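Local coordinates for protein EDTA monooxygenase (PDB 5DQP) that catalyses oxidative degradation of the chelator EDTA, probably as an FMN-dependent monooxygenase that works with a partner flavin reductase, at residues Leu101-Ala106 / Gly196-Pro201; Arg146-Glu151 / Gly189-Val194; Ala223-Glu228 / Arg252-Pro257. All coordinates share one frame; numbering follows the deposited sequence.

Contact 1 (Leu101-Ala106 / Gly196-Pro201); sequences LPYTLA and GPLNVP
A buried contact holds Tyr103 and Ala106, in the first turn of helix 102-115, against Leu198 and its neighbours in the irregular chain between strands 193-194 and 210-213. The helix follows a strand of the parallel barrel expected of a luciferase-like monooxygenase. Tyr103 has CG anti to the backbone N (chi1 -169°), and its ring extends to the loop. There its OH donates to Pro197 O at 3.0 Å, in the carbonyl plane and on a lone pair, with a C=O...donor angle of 134°. The same oxygen lies in the plane of the ring, at its edge, and the peptide bond before Pro197 is cis. Leu198 CD1 comes down over one ring face as a CH-pi contact, 4.1 Å from the centroid and displaced toward the rim. That methyl also meets Ala106 CB at 4.0 Å, so it bridges two residues of one helical turn. Trp161 packs on Leu198 as well, and Asn135 of the second subunit packs on Tyr103. One directional bond at the hydroxyl and one methyl over a face thus hold the ring from two directions, and the phenol hydrogen of this buried tyrosine is spent on a loop carbonyl.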
ATOM      1  N   LEU A 101     -11.291   5.550  -3.660  1.00 22.77           N
ATOM      2  CA  LEU A 101     -12.170   4.815  -4.565  1.00 23.07           C
ATOM      3  C   LEU A 101     -12.453   3.427  -3.987  1.00 20.30           C
ATOM      4  O   LEU A 101     -11.507   2.696  -3.675  1.00 21.17           O
ATOM      5  CB  LEU A 101     -11.524   4.705  -5.931  1.00 25.02           C
ATOM      6  CG  LEU A 101     -11.214   6.102  -6.475  1.00 24.00           C
ATOM      7  CD1 LEU A 101     -10.330   6.038  -7.706  1.00 23.77           C
ATOM      8  CD2 LEU A 101     -12.558   6.839  -6.803  1.00 23.77           C
ATOM      9  N   PRO A 102     -13.727   3.040  -3.826  1.00 19.73           N
ATOM     10  CA  PRO A 102     -14.039   1.752  -3.168  1.00 16.48           C
ATOM     11  C   PRO A 102     -13.418   0.533  -3.823  1.00 22.56           C
ATOM     12  O   PRO A 102     -13.095  -0.446  -3.135  1.00 16.87           O
ATOM     13  CB  PRO A 102     -15.580   1.666  -3.253  1.00 22.91           C
ATOM     14  CG  PRO A 102     -16.052   2.982  -3.688  1.00 21.45           C
ATOM     15  CD  PRO A 102     -14.927   3.711  -4.353  1.00 24.71           C
ATOM     16  N   TYR A 103     -13.332   0.503  -5.147  1.00 21.63           N
ATOM     17  CA  TYR A 103     -12.791  -0.703  -5.758  1.00 19.58           C
ATOM     18  C   TYR A 103     -11.297  -0.793  -5.492  1.00 22.11           C
ATOM     19  O   TYR A 103     -10.776  -1.861  -5.139  1.00 18.45           O
ATOM     20  CB  TYR A 103     -13.110  -0.714  -7.251  1.00 19.62           C
ATOM     21  CG  TYR A 103     -12.817  -2.028  -7.930  1.00 21.36           C
ATOM     22  CD1 TYR A 103     -11.558  -2.288  -8.443  1.00 23.25           C
ATOM     23  CD2 TYR A 103     -13.794  -2.998  -8.062  1.00 16.49           C
ATOM     24  CE1 TYR A 103     -11.274  -3.474  -9.059  1.00 20.96           C
ATOM     25  CE2 TYR A 103     -13.521  -4.189  -8.673  1.00 17.33           C
ATOM     26  CZ  TYR A 103     -12.247  -4.416  -9.174  1.00 21.59           C
ATOM     27  OH  TYR A 103     -11.917  -5.585  -9.812  1.00 23.72           O
ATOM     28  N   THR A 104     -10.606   0.340  -5.589  1.00 20.70           N
ATOM     29  CA  THR A 104      -9.194   0.379  -5.250  1.00 22.11           C
ATOM     30  C   THR A 104      -8.961   0.002  -3.789  1.00 21.08           C
ATOM     31  O   THR A 104      -8.130  -0.862  -3.486  1.00 23.98           O
ATOM     32  CB  THR A 104      -8.642   1.762  -5.552  1.00 24.12           C
ATOM     33  OG1 THR A 104      -8.768   2.002  -6.963  1.00 26.43           O
ATOM     34  CG2 THR A 104      -7.178   1.821  -5.158  1.00 19.33           C
ATOM     35  N   LEU A 105      -9.699   0.613  -2.870  1.00 17.59           N
ATOM     36  CA  LEU A 105      -9.491   0.308  -1.455  1.00 21.78           C
ATOM     37  C   LEU A 105      -9.817  -1.150  -1.139  1.00 18.43           C
ATOM     38  O   LEU A 105      -9.052  -1.828  -0.440  1.00 20.63           O
ATOM     39  CB  LEU A 105     -10.321   1.249  -0.586  1.00 20.63           C
ATOM     40  CG  LEU A 105     -10.056   1.101   0.914  1.00 21.88           C
ATOM     41  CD1 LEU A 105     -10.260   2.402   1.603  1.00 25.89           C
ATOM     42  CD2 LEU A 105     -11.001   0.040   1.507  1.00 27.89           C
ATOM     43  N   ALA A 106     -10.960  -1.652  -1.626  1.00 22.10           N
ATOM     44  CA  ALA A 106     -11.310  -3.059  -1.401  1.00 19.48           C
ATOM     45  C   ALA A 106     -10.172  -3.980  -1.845  1.00 22.99           C
ATOM     46  O   ALA A 106      -9.772  -4.920  -1.138  1.00 20.24           O
ATOM     47  CB  ALA A 106     -12.604  -3.402  -2.160  1.00 16.92           C
ATOM     48  N   GLY A 196     -18.094  -4.481 -10.069  1.00 21.86           N
ATOM     49  CA  GLY A 196     -17.412  -5.674  -9.601  1.00 20.91           C
ATOM     50  C   GLY A 196     -17.493  -6.731 -10.705  1.00 25.71           C
ATOM     51  O   GLY A 196     -17.982  -6.423 -11.781  1.00 25.32           O
ATOM     52  N   PRO A 197     -17.017  -7.969 -10.461  1.00 25.26           N
ATOM     53  CA  PRO A 197     -16.391  -8.488  -9.236  1.00 19.42           C
ATOM     54  C   PRO A 197     -15.008  -7.892  -8.943  1.00 20.61           C
ATOM     55  O   PRO A 197     -14.362  -7.296  -9.818  1.00 16.37           O
ATOM     56  CB  PRO A 197     -16.271  -9.992  -9.514  1.00 20.61           C
ATOM     57  CG  PRO A 197     -16.215 -10.099 -11.009  1.00 21.66           C
ATOM     58  CD  PRO A 197     -17.086  -8.999 -11.522  1.00 26.97           C
ATOM     59  N   LEU A 198     -14.589  -8.049  -7.686  1.00 19.14           N
ATOM     60  CA  LEU A 198     -13.222  -7.783  -7.280  1.00 17.05           C
ATOM     61  C   LEU A 198     -12.298  -8.842  -7.861  1.00 20.77           C
ATOM     62  O   LEU A 198     -12.672 -10.006  -7.981  1.00 21.82           O
ATOM     63  CB  LEU A 198     -13.115  -7.799  -5.764  1.00 13.78           C
ATOM     64  CG  LEU A 198     -11.907  -7.194  -5.069  1.00 18.86           C
ATOM     65  CD1 LEU A 198     -11.877  -5.702  -5.349  1.00 17.78           C
ATOM     66  CD2 LEU A 198     -12.012  -7.474  -3.555  1.00 17.86           C
ATOM     67  N   ASN A 199     -11.076  -8.428  -8.222  1.00 19.97           N
ATOM     68  CA  ASN A 199     -10.052  -9.342  -8.715  1.00 19.31           C
ATOM     69  C   ASN A 199      -9.073  -9.790  -7.619  1.00 18.86           C
ATOM     70  O   ASN A 199      -7.899 -10.051  -7.890  1.00 22.29           O
ATOM     71  CB  ASN A 199      -9.309  -8.713  -9.895  1.00 19.28           C
ATOM     72  CG  ASN A 199      -8.547  -7.460  -9.516  1.00 24.94           C
ATOM     73  OD1 ASN A 199      -8.754  -6.878  -8.452  1.00 23.55           O
ATOM     74  ND2 ASN A 199      -7.669  -7.026 -10.403  1.00 22.94           N
ATOM     75  N   VAL A 200      -9.541  -9.923  -6.388  1.00 21.65           N
ATOM     76  CA  VAL A 200      -8.776 -10.538  -5.309  1.00 20.62           C
ATOM     77  C   VAL A 200      -9.762 -11.468  -4.623  1.00 19.40           C
ATOM     78  O   VAL A 200     -10.859 -11.029  -4.279  1.00 21.18           O
ATOM     79  CB  VAL A 200      -8.213  -9.508  -4.313  1.00 20.10           C
ATOM     80  CG1 VAL A 200      -7.442 -10.224  -3.193  1.00 20.58           C
ATOM     81  CG2 VAL A 200      -7.337  -8.467  -5.011  1.00 22.44           C
ATOM     82  N   PRO A 201      -9.444 -12.741  -4.416  1.00 23.67           N
ATOM     83  CA  PRO A 201     -10.462 -13.671  -3.917  1.00 23.42           C
ATOM     84  C   PRO A 201     -10.599 -13.646  -2.400  1.00 23.91           C
ATOM     85  O   PRO A 201      -9.643 -13.392  -1.664  1.00 18.38           O
ATOM     86  CB  PRO A 201      -9.941 -15.030  -4.392  1.00 20.33           C
ATOM     87  CG  PRO A 201      -8.441 -14.843  -4.254  1.00 20.76           C
ATOM     88  CD  PRO A 201      -8.156 -13.417  -4.670  1.00 14.55           C
TER

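Contact 2 (Arg146-Glu151 / Gly189-Val194); sequences RYERAE and GKYFKV. With SO4 (sulfate ion), chain D.
Both faces of the Tyr191 ring are occupied: Arg149 CB stands over the centre of one, 3.9 Å above the plane in a CH-pi contact, and Lys190 CG lies over the other, nearer the rim, while Glu148 CD sits in the ring plane at the edge. The guanidinium of Arg149 has Phe192 CZ over the centre of one face at 3.8 Å, the two planes turned 51° from each other. At its edge NH2 points to the tyrosine, 3.3 Å from Tyr191 CD1, with guanidinium and ring 89° apart. Arg149 has CG anti to the backbone N (chi1 179°) and runs extended from CG to NE; its CB lies over the Tyr191 ring and its guanidinium meets Phe192. Phe192 in turn has Tyr191 CB over one face and Arg149 O in its plane at the edge.

The segment 189-194 forms the turn and return strand of a small beta hairpin, strands 187-188 and 193-194, closed by Gly189 N to Phe192 O at 2.8 Å. It lies against helix 143-161 of the luciferase-like barrel. Glu152 of that helix accepts from the backbone N of both Tyr191 and Phe192, tying the turn down.

The polar contacts across the seam are weak and long. Glu148 OE2 receives a weak hydrogen bond from Tyr191 OH at 3.3 Å and a weak salt bridge from Lys190 NZ at 3.5 Å; the Lys190 chain, bent at chi3 and chi4, crosses the Glu148 side chain at about a right angle.

Elsewhere on the helix, Tyr147 has sulfate O4 at its ring edge, modelled so close to OH that the exact distance is doubtful. The ion, probably from the crystallisation liquor, also bonds Ser216 OG; both residues are predicted to bind FMN, consistent with an anion-binding part of that site.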
ATOM      1  N   ARG A 146     -20.852  12.740   5.533  1.00 31.39           N
ATOM      2  CA  ARG A 146     -19.674  11.918   5.797  1.00 33.68           C
ATOM      3  C   ARG A 146     -20.048  10.487   6.135  1.00 27.65           C
ATOM      4  O   ARG A 146     -19.520   9.531   5.561  1.00 24.69           O
ATOM      5  CB  ARG A 146     -18.874  12.514   6.958  1.00 31.98           C
ATOM      6  CG  ARG A 146     -17.821  13.554   6.558  1.00 36.78           C
ATOM      7  CD  ARG A 146     -16.985  13.975   7.784  1.00 37.15           C
ATOM      8  NE  ARG A 146     -17.617  15.070   8.516  1.00 43.61           N
ATOM      9  CZ  ARG A 146     -17.316  15.414   9.763  1.00 45.49           C
ATOM     10  NH1 ARG A 146     -16.400  14.739  10.436  1.00 62.12           N
ATOM     11  NH2 ARG A 146     -17.948  16.423  10.346  1.00 59.72           N
ATOM     12  N   TYR A 147     -20.943  10.324   7.097  1.00 29.61           N
ATOM     13  CA  TYR A 147     -21.236   8.999   7.599  1.00 31.41           C
ATOM     14  C   TYR A 147     -22.187   8.244   6.682  1.00 30.97           C
ATOM     15  O   TYR A 147     -22.067   7.020   6.540  1.00 29.84           O
ATOM     16  CB  TYR A 147     -21.746   9.114   9.038  1.00 31.66           C
ATOM     17  CG  TYR A 147     -20.571   9.099   9.979  1.00 29.87           C
ATOM     18  CD1 TYR A 147     -19.918   7.911  10.252  1.00 31.80           C
ATOM     19  CD2 TYR A 147     -20.064  10.275  10.534  1.00 35.17           C
ATOM     20  CE1 TYR A 147     -18.813   7.865  11.062  1.00 31.22           C
ATOM     21  CE2 TYR A 147     -18.952  10.240  11.358  1.00 37.07           C
ATOM     22  CZ  TYR A 147     -18.338   9.019  11.616  1.00 37.10           C
ATOM     23  OH  TYR A 147     -17.242   8.927  12.426  1.00 42.64           O
ATOM     24  N   GLU A 148     -23.085   8.946   6.002  1.00 29.37           N
ATOM     25  CA  GLU A 148     -23.913   8.274   5.010  1.00 30.72           C
ATOM     26  C   GLU A 148     -23.066   7.764   3.845  1.00 30.26           C
ATOM     27  O   GLU A 148     -23.297   6.668   3.321  1.00 28.47           O
ATOM     28  CB  GLU A 148     -25.009   9.225   4.526  1.00 36.02           C
ATOM     29  CG  GLU A 148     -25.763   8.716   3.319  1.00 38.40           C
ATOM     30  CD  GLU A 148     -26.916   9.628   2.923  1.00 54.01           C
ATOM     31  OE1 GLU A 148     -28.037   9.114   2.720  1.00 66.00           O
ATOM     32  OE2 GLU A 148     -26.703  10.854   2.813  1.00 53.30           O
ATOM     33  N   ARG A 149     -22.090   8.554   3.414  1.00 27.97           N
ATOM     34  CA  ARG A 149     -21.162   8.076   2.398  1.00 28.45           C
ATOM     35  C   ARG A 149     -20.378   6.877   2.904  1.00 24.41           C
ATOM     36  O   ARG A 149     -20.209   5.883   2.182  1.00 21.78           O
ATOM     37  CB  ARG A 149     -20.224   9.210   1.994  1.00 27.92           C
ATOM     38  CG  ARG A 149     -19.187   8.853   0.969  1.00 29.36           C
ATOM     39  CD  ARG A 149     -18.490  10.142   0.554  1.00 32.28           C
ATOM     40  NE  ARG A 149     -17.409   9.936  -0.390  1.00 44.12           N
ATOM     41  CZ  ARG A 149     -17.553  10.066  -1.703  1.00 47.59           C
ATOM     42  NH1 ARG A 149     -16.514   9.873  -2.495  1.00 32.13           N
ATOM     43  NH2 ARG A 149     -18.735  10.392  -2.219  1.00 39.20           N
ATOM     44  N   ALA A 150     -19.879   6.961   4.149  1.00 25.82           N
ATOM     45  CA  ALA A 150     -19.083   5.879   4.712  1.00 26.61           C
ATOM     46  C   ALA A 150     -19.880   4.589   4.756  1.00 28.03           C
ATOM     47  O   ALA A 150     -19.337   3.504   4.513  1.00 24.93           O
ATOM     48  CB  ALA A 150     -18.606   6.232   6.119  1.00 20.60           C
ATOM     49  N   GLU A 151     -21.163   4.693   5.098  1.00 24.31           N
ATOM     50  CA  GLU A 151     -22.013   3.526   5.171  1.00 25.80           C
ATOM     51  C   GLU A 151     -22.151   2.864   3.800  1.00 29.86           C
ATOM     52  O   GLU A 151     -22.058   1.640   3.685  1.00 25.01           O
ATOM     53  CB  GLU A 151     -23.362   3.930   5.751  1.00 32.89           C
ATOM     54  CG  GLU A 151     -24.164   2.797   6.355  1.00 52.23           C
ATOM     55  CD  GLU A 151     -24.827   1.925   5.298  1.00 74.46           C
ATOM     56  OE1 GLU A 151     -25.393   2.487   4.327  1.00 76.92           O
ATOM     57  OE2 GLU A 151     -24.773   0.677   5.434  1.00 53.15           O
ATOM     58  N   GLY A 189     -25.705   3.351  -5.899  1.00 35.05           N
ATOM     59  CA  GLY A 189     -26.312   4.043  -4.785  1.00 30.96           C
ATOM     60  C   GLY A 189     -26.223   5.549  -4.924  1.00 31.91           C
ATOM     61  O   GLY A 189     -25.906   6.063  -5.996  1.00 35.04           O
ATOM     62  N   LYS A 190     -26.483   6.278  -3.845  1.00 25.75           N
ATOM     63  CA  LYS A 190     -26.405   7.726  -3.938  1.00 31.67           C
ATOM     64  C   LYS A 190     -24.988   8.188  -4.246  1.00 34.30           C
ATOM     65  O   LYS A 190     -24.799   9.192  -4.938  1.00 32.34           O
ATOM     66  CB  LYS A 190     -26.898   8.387  -2.643  1.00 35.42           C
ATOM     67  CG  LYS A 190     -26.915   9.923  -2.741  1.00 41.95           C
ATOM     68  CD  LYS A 190     -26.946  10.640  -1.385  1.00 46.68           C
ATOM     69  CE  LYS A 190     -28.309  10.595  -0.729  1.00 47.78           C
ATOM     70  NZ  LYS A 190     -28.581  11.847   0.056  1.00 56.34           N
ATOM     71  N   TYR A 191     -23.977   7.491  -3.732  1.00 33.09           N
ATOM     72  CA  TYR A 191     -22.612   7.978  -3.855  1.00 31.69           C
ATOM     73  C   TYR A 191     -21.750   7.183  -4.815  1.00 29.71           C
ATOM     74  O   TYR A 191     -20.788   7.738  -5.343  1.00 31.22           O
ATOM     75  CB  TYR A 191     -21.916   7.999  -2.480  1.00 38.00           C
ATOM     76  CG  TYR A 191     -22.472   9.035  -1.524  1.00 36.24           C
ATOM     77  CD1 TYR A 191     -22.011  10.351  -1.544  1.00 38.77           C
ATOM     78  CD2 TYR A 191     -23.458   8.695  -0.608  1.00 33.55           C
ATOM     79  CE1 TYR A 191     -22.520  11.308  -0.672  1.00 38.30           C
ATOM     80  CE2 TYR A 191     -23.968   9.626   0.259  1.00 37.48           C
ATOM     81  CZ  TYR A 191     -23.502  10.931   0.224  1.00 38.45           C
ATOM     82  OH  TYR A 191     -24.017  11.843   1.101  1.00 36.24           O
ATOM     83  N   PHE A 192     -22.036   5.898  -5.031  1.00 30.14           N
ATOM     84  CA  PHE A 192     -21.107   5.033  -5.742  1.00 27.18           C
ATOM     85  C   PHE A 192     -21.869   4.190  -6.749  1.00 26.11           C
ATOM     86  O   PHE A 192     -23.015   3.801  -6.529  1.00 28.40           O
ATOM     87  CB  PHE A 192     -20.319   4.123  -4.777  1.00 26.04           C
ATOM     88  CG  PHE A 192     -19.544   4.883  -3.735  1.00 27.21           C
ATOM     89  CD1 PHE A 192     -18.415   5.622  -4.087  1.00 22.85           C
ATOM     90  CD2 PHE A 192     -19.943   4.875  -2.405  1.00 27.68           C
ATOM     91  CE1 PHE A 192     -17.714   6.342  -3.134  1.00 25.36           C
ATOM     92  CE2 PHE A 192     -19.235   5.603  -1.431  1.00 24.98           C
ATOM     93  CZ  PHE A 192     -18.129   6.323  -1.790  1.00 25.66           C
ATOM     94  N   LYS A 193     -21.207   3.935  -7.873  1.00 29.90           N
ATOM     95  CA  LYS A 193     -21.648   2.990  -8.889  1.00 29.24           C
ATOM     96  C   LYS A 193     -20.465   2.071  -9.160  1.00 26.72           C
ATOM     97  O   LYS A 193     -19.417   2.532  -9.617  1.00 27.38           O
ATOM     98  CB  LYS A 193     -22.090   3.719 -10.163  1.00 34.48           C
ATOM     99  CG  LYS A 193     -22.780   2.831 -11.169  1.00 34.36           C
ATOM    100  CD  LYS A 193     -23.006   3.531 -12.503  1.00 42.13           C
ATOM    101  CE  LYS A 193     -23.628   2.576 -13.527  1.00 48.73           C
ATOM    102  NZ  LYS A 193     -23.732   3.195 -14.885  1.00 51.13           N
ATOM    103  N   VAL A 194     -20.617   0.782  -8.858  1.00 26.30           N
ATOM    104  CA  VAL A 194     -19.502  -0.159  -8.925  1.00 26.09           C
ATOM    105  C   VAL A 194     -20.016  -1.523  -9.368  1.00 26.43           C
ATOM    106  O   VAL A 194     -20.824  -2.136  -8.671  1.00 24.45           O
ATOM    107  CB  VAL A 194     -18.803  -0.281  -7.559  1.00 27.99           C
ATOM    108  CG1 VAL A 194     -17.773  -1.393  -7.593  1.00 17.78           C
ATOM    109  CG2 VAL A 194     -18.196   1.071  -7.109  1.00 20.30           C
TER
HETATM  110  S   SO4 D 502     -16.806  11.128  14.950  1.00 59.87           S
HETATM  111  O1  SO4 D 502     -17.431  12.435  15.169  1.00 61.51           O
HETATM  112  O2  SO4 D 502     -15.568  11.063  15.726  1.00 66.42           O
HETATM  113  O3  SO4 D 502     -17.693  10.040  15.363  1.00 45.93           O
HETATM  114  O4  SO4 D 502     -16.511  10.990  13.524  1.00 63.54           O

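Contact 3 (Ala223-Glu228 / Arg252-Pro257); sequences ASRFGE and RAQGRP
Arg256 reaches from just beyond the end of helix 237-253 to carbonyls of the last turn of helix 217-226 and of Gly227 just after it, joining two helices that follow one another along the chain of this TIM-barrel-type luciferase-like fold. Helix 237-253 finishes in a Schellman motif in which Gly255 takes positive phi, and Arg256 follows directly.

The firm hydrogen bonds between the two segments all come from its guanidinium. NH1 gives a nearly straight bond to Ser224 O (2.8 Å, 161° at the hydrogen), although the donor stands above that carbonyl's plane. NH1 and NH2 together grip Gly227 O end-on, at 3.1 and 2.9 Å, both from the same face of the carbonyl plane. A weak bond from NH1 to Ala223 O adds a third carbonyl. These acceptors lie in or near the guanidinium plane, whereas Arg225 O lies over one face. The Arg256 chain bends at chi3 (65°), so NE departs from the extended line of the chain before the guanidinium meets these carbonyls. An alanine here would probably leave Ser224 O and Gly227 O without these donors and open a gap between the two helix ends.

Looser contacts surround this. Gln254 CG packs 3.5 Å from Ser224 OG, whose own hydrogen bond is with Arg221 O. Gln254 OE1 takes a weak bond from Arg225 NH1 at 3.3 Å, with amide and guanidinium planes perpendicular; the firmer partner of Arg225 is Glu151, through NH2.

Glu228 forms a salt bridge with Arg419, and its OE2 is also linked to Arg256 indirectly: one water donates to OE2 at 3.0 Å and accepts from Arg256 NH2 at 3.3 Å.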
ATOM      1  N   ALA A 223     -20.171   1.776  13.567  1.00 23.53           N
ATOM      2  CA  ALA A 223     -19.489   0.706  14.284  1.00 22.36           C
ATOM      3  C   ALA A 223     -20.413  -0.474  14.534  1.00 21.46           C
ATOM      4  O   ALA A 223     -19.989  -1.632  14.428  1.00 23.88           O
ATOM      5  CB  ALA A 223     -18.926   1.232  15.600  1.00 26.41           C
ATOM      6  N   SER A 224     -21.686  -0.207  14.863  1.00 24.13           N
ATOM      7  CA  SER A 224     -22.599  -1.306  15.172  1.00 23.59           C
ATOM      8  C   SER A 224     -22.856  -2.166  13.940  1.00 25.46           C
ATOM      9  O   SER A 224     -23.146  -3.361  14.074  1.00 23.72           O
ATOM     10  CB  SER A 224     -23.919  -0.766  15.746  1.00 22.87           C
ATOM     11  OG  SER A 224     -24.714  -0.140  14.737  1.00 26.24           O
ATOM     12  N   ARG A 225     -22.720  -1.584  12.737  1.00 25.74           N
ATOM     13  CA  ARG A 225     -22.971  -2.271  11.466  1.00 28.39           C
ATOM     14  C   ARG A 225     -21.728  -2.951  10.907  1.00 28.12           C
ATOM     15  O   ARG A 225     -21.818  -4.059  10.369  1.00 31.32           O
ATOM     16  CB  ARG A 225     -23.528  -1.283  10.424  1.00 27.19           C
ATOM     17  CG  ARG A 225     -24.871  -0.646  10.833  1.00 37.79           C
ATOM     18  CD  ARG A 225     -25.447   0.325   9.786  1.00 41.83           C
ATOM     19  NE  ARG A 225     -25.383  -0.242   8.442  1.00 55.63           N
ATOM     20  CZ  ARG A 225     -26.215  -1.169   7.969  1.00 63.52           C
ATOM     21  NH1 ARG A 225     -27.194  -1.639   8.732  1.00 75.38           N
ATOM     22  NH2 ARG A 225     -26.067  -1.632   6.734  1.00 49.48           N
ATOM     23  N   PHE A 226     -20.567  -2.308  11.024  1.00 24.98           N
ATOM     24  CA  PHE A 226     -19.353  -2.754  10.354  1.00 24.80           C
ATOM     25  C   PHE A 226     -18.127  -2.896  11.243  1.00 24.62           C
ATOM     26  O   PHE A 226     -17.187  -3.572  10.831  1.00 25.88           O
ATOM     27  CB  PHE A 226     -19.005  -1.792   9.215  1.00 25.19           C
ATOM     28  CG  PHE A 226     -20.043  -1.747   8.150  1.00 26.51           C
ATOM     29  CD1 PHE A 226     -20.189  -2.809   7.280  1.00 26.90           C
ATOM     30  CD2 PHE A 226     -20.893  -0.656   8.034  1.00 23.82           C
ATOM     31  CE1 PHE A 226     -21.168  -2.788   6.291  1.00 29.52           C
ATOM     32  CE2 PHE A 226     -21.873  -0.631   7.058  1.00 24.65           C
ATOM     33  CZ  PHE A 226     -22.006  -1.690   6.186  1.00 28.29           C
ATOM     34  N   GLY A 227     -18.092  -2.290  12.426  1.00 22.32           N
ATOM     35  CA  GLY A 227     -16.879  -2.305  13.228  1.00 25.44           C
ATOM     36  C   GLY A 227     -16.762  -3.599  14.012  1.00 24.74           C
ATOM     37  O   GLY A 227     -17.713  -4.035  14.663  1.00 29.86           O
ATOM     38  N   GLU A 228     -15.604  -4.237  13.920  1.00 26.38           N
ATOM     39  CA  GLU A 228     -15.333  -5.415  14.730  1.00 23.98           C
ATOM     40  C   GLU A 228     -14.399  -5.091  15.867  1.00 24.58           C
ATOM     41  O   GLU A 228     -14.451  -5.741  16.915  1.00 27.24           O
ATOM     42  CB  GLU A 228     -14.728  -6.516  13.863  1.00 23.36           C
ATOM     43  CG  GLU A 228     -15.520  -6.653  12.590  1.00 23.49           C
ATOM     44  CD  GLU A 228     -14.998  -7.722  11.663  1.00 28.56           C
ATOM     45  OE1 GLU A 228     -14.375  -7.373  10.630  1.00 28.79           O
ATOM     46  OE2 GLU A 228     -15.225  -8.909  11.970  1.00 27.58           O
ATOM     47  N   ARG A 252     -25.428  -6.330  18.674  1.00 29.64           N
ATOM     48  CA  ARG A 252     -26.471  -7.346  18.732  1.00 36.24           C
ATOM     49  C   ARG A 252     -27.798  -6.819  18.183  1.00 35.89           C
ATOM     50  O   ARG A 252     -28.512  -7.540  17.475  1.00 35.62           O
ATOM     51  CB  ARG A 252     -26.612  -7.832  20.168  1.00 33.09           C
ATOM     52  CG  ARG A 252     -27.623  -8.910  20.382  1.00 45.59           C
ATOM     53  CD  ARG A 252     -27.349  -9.609  21.704  1.00 45.91           C
ATOM     54  NE  ARG A 252     -27.005  -8.660  22.760  1.00 46.68           N
ATOM     55  CZ  ARG A 252     -25.888  -8.706  23.484  1.00 44.44           C
ATOM     56  NH1 ARG A 252     -24.995  -9.666  23.285  1.00 47.37           N
ATOM     57  NH2 ARG A 252     -25.672  -7.798  24.421  1.00 41.74           N
ATOM     58  N   ALA A 253     -28.127  -5.550  18.460  1.00 30.17           N
ATOM     59  CA  ALA A 253     -29.372  -4.982  17.951  1.00 31.76           C
ATOM     60  C   ALA A 253     -29.442  -5.025  16.430  1.00 36.33           C
ATOM     61  O   ALA A 253     -30.542  -5.073  15.869  1.00 37.42           O
ATOM     62  CB  ALA A 253     -29.539  -3.541  18.425  1.00 33.53           C
ATOM     63  N   GLN A 254     -28.292  -4.986  15.747  1.00 34.30           N
ATOM     64  CA  GLN A 254     -28.232  -5.057  14.287  1.00 35.50           C
ATOM     65  C   GLN A 254     -28.304  -6.486  13.771  1.00 34.42           C
ATOM     66  O   GLN A 254     -28.245  -6.696  12.550  1.00 36.65           O
ATOM     67  CB  GLN A 254     -26.947  -4.403  13.766  1.00 34.89           C
ATOM     68  CG  GLN A 254     -26.795  -2.939  14.090  1.00 33.12           C
ATOM     69  CD  GLN A 254     -27.618  -2.060  13.180  1.00 34.17           C
ATOM     70  OE1 GLN A 254     -27.645  -2.249  11.963  1.00 36.69           O
ATOM     71  NE2 GLN A 254     -28.300  -1.096  13.765  1.00 30.99           N
ATOM     72  N   GLY A 255     -28.430  -7.460  14.664  1.00 34.23           N
ATOM     73  CA  GLY A 255     -28.478  -8.863  14.296  1.00 35.16           C
ATOM     74  C   GLY A 255     -27.137  -9.547  14.131  1.00 38.99           C
ATOM     75  O   GLY A 255     -27.102 -10.676  13.624  1.00 39.23           O
ATOM     76  N   ARG A 256     -26.030  -8.912  14.540  1.00 38.49           N
ATOM     77  CA  ARG A 256     -24.712  -9.514  14.363  1.00 36.65           C
ATOM     78  C   ARG A 256     -24.478 -10.614  15.390  1.00 36.33           C
ATOM     79  O   ARG A 256     -25.114 -10.637  16.447  1.00 34.14           O
ATOM     80  CB  ARG A 256     -23.626  -8.445  14.458  1.00 34.81           C
ATOM     81  CG  ARG A 256     -23.739  -7.473  13.300  1.00 37.19           C
ATOM     82  CD  ARG A 256     -22.813  -6.319  13.438  1.00 36.20           C
ATOM     83  NE  ARG A 256     -21.413  -6.726  13.370  1.00 37.64           N
ATOM     84  CZ  ARG A 256     -20.415  -5.931  13.740  1.00 43.38           C
ATOM     85  NH1 ARG A 256     -20.689  -4.712  14.196  1.00 26.54           N
ATOM     86  NH2 ARG A 256     -19.160  -6.347  13.662  1.00 41.60           N
ATOM     87  N   PRO A 257     -23.605 -11.574  15.079  1.00 39.14           N
ATOM     88  CA  PRO A 257     -23.380 -12.689  16.007  1.00 37.57           C
ATOM     89  C   PRO A 257     -22.707 -12.211  17.274  1.00 38.42           C
ATOM     90  O   PRO A 257     -21.956 -11.234  17.268  1.00 39.03           O
ATOM     91  CB  PRO A 257     -22.457 -13.633  15.230  1.00 36.58           C
ATOM     92  CG  PRO A 257     -21.813 -12.774  14.172  1.00 36.74           C
ATOM     93  CD  PRO A 257     -22.807 -11.687  13.847  1.00 37.08           C
TER
HETATM   94  O   HOH W   1     -17.553  -9.201  13.804  1.00 30.84           O

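How the contacts relate
Contact 2 touches both of the others. Toward contact 1, whose centre is 15 Å away, Phe192 CD1 packs on Pro102 CG at 3.6 Å. Toward contact 3, with 19 Å between centres, Glu151 OE2 makes a salt bridge to Arg225 NH2 at 2.9 Å. Contacts 1 and 3 do not meet; their nearest atoms are about 11 Å apart. Contact 2 holds Tyr147, a predicted FMN ligand with sulfate at its hydroxyl, and the side chain of Ala223 in contact 3 comes within about 8 Å of it. Contact 1 lies away from the predicted flavin site and, like contact 2, touches the second subunit, whereas contact 3 lies within one chain.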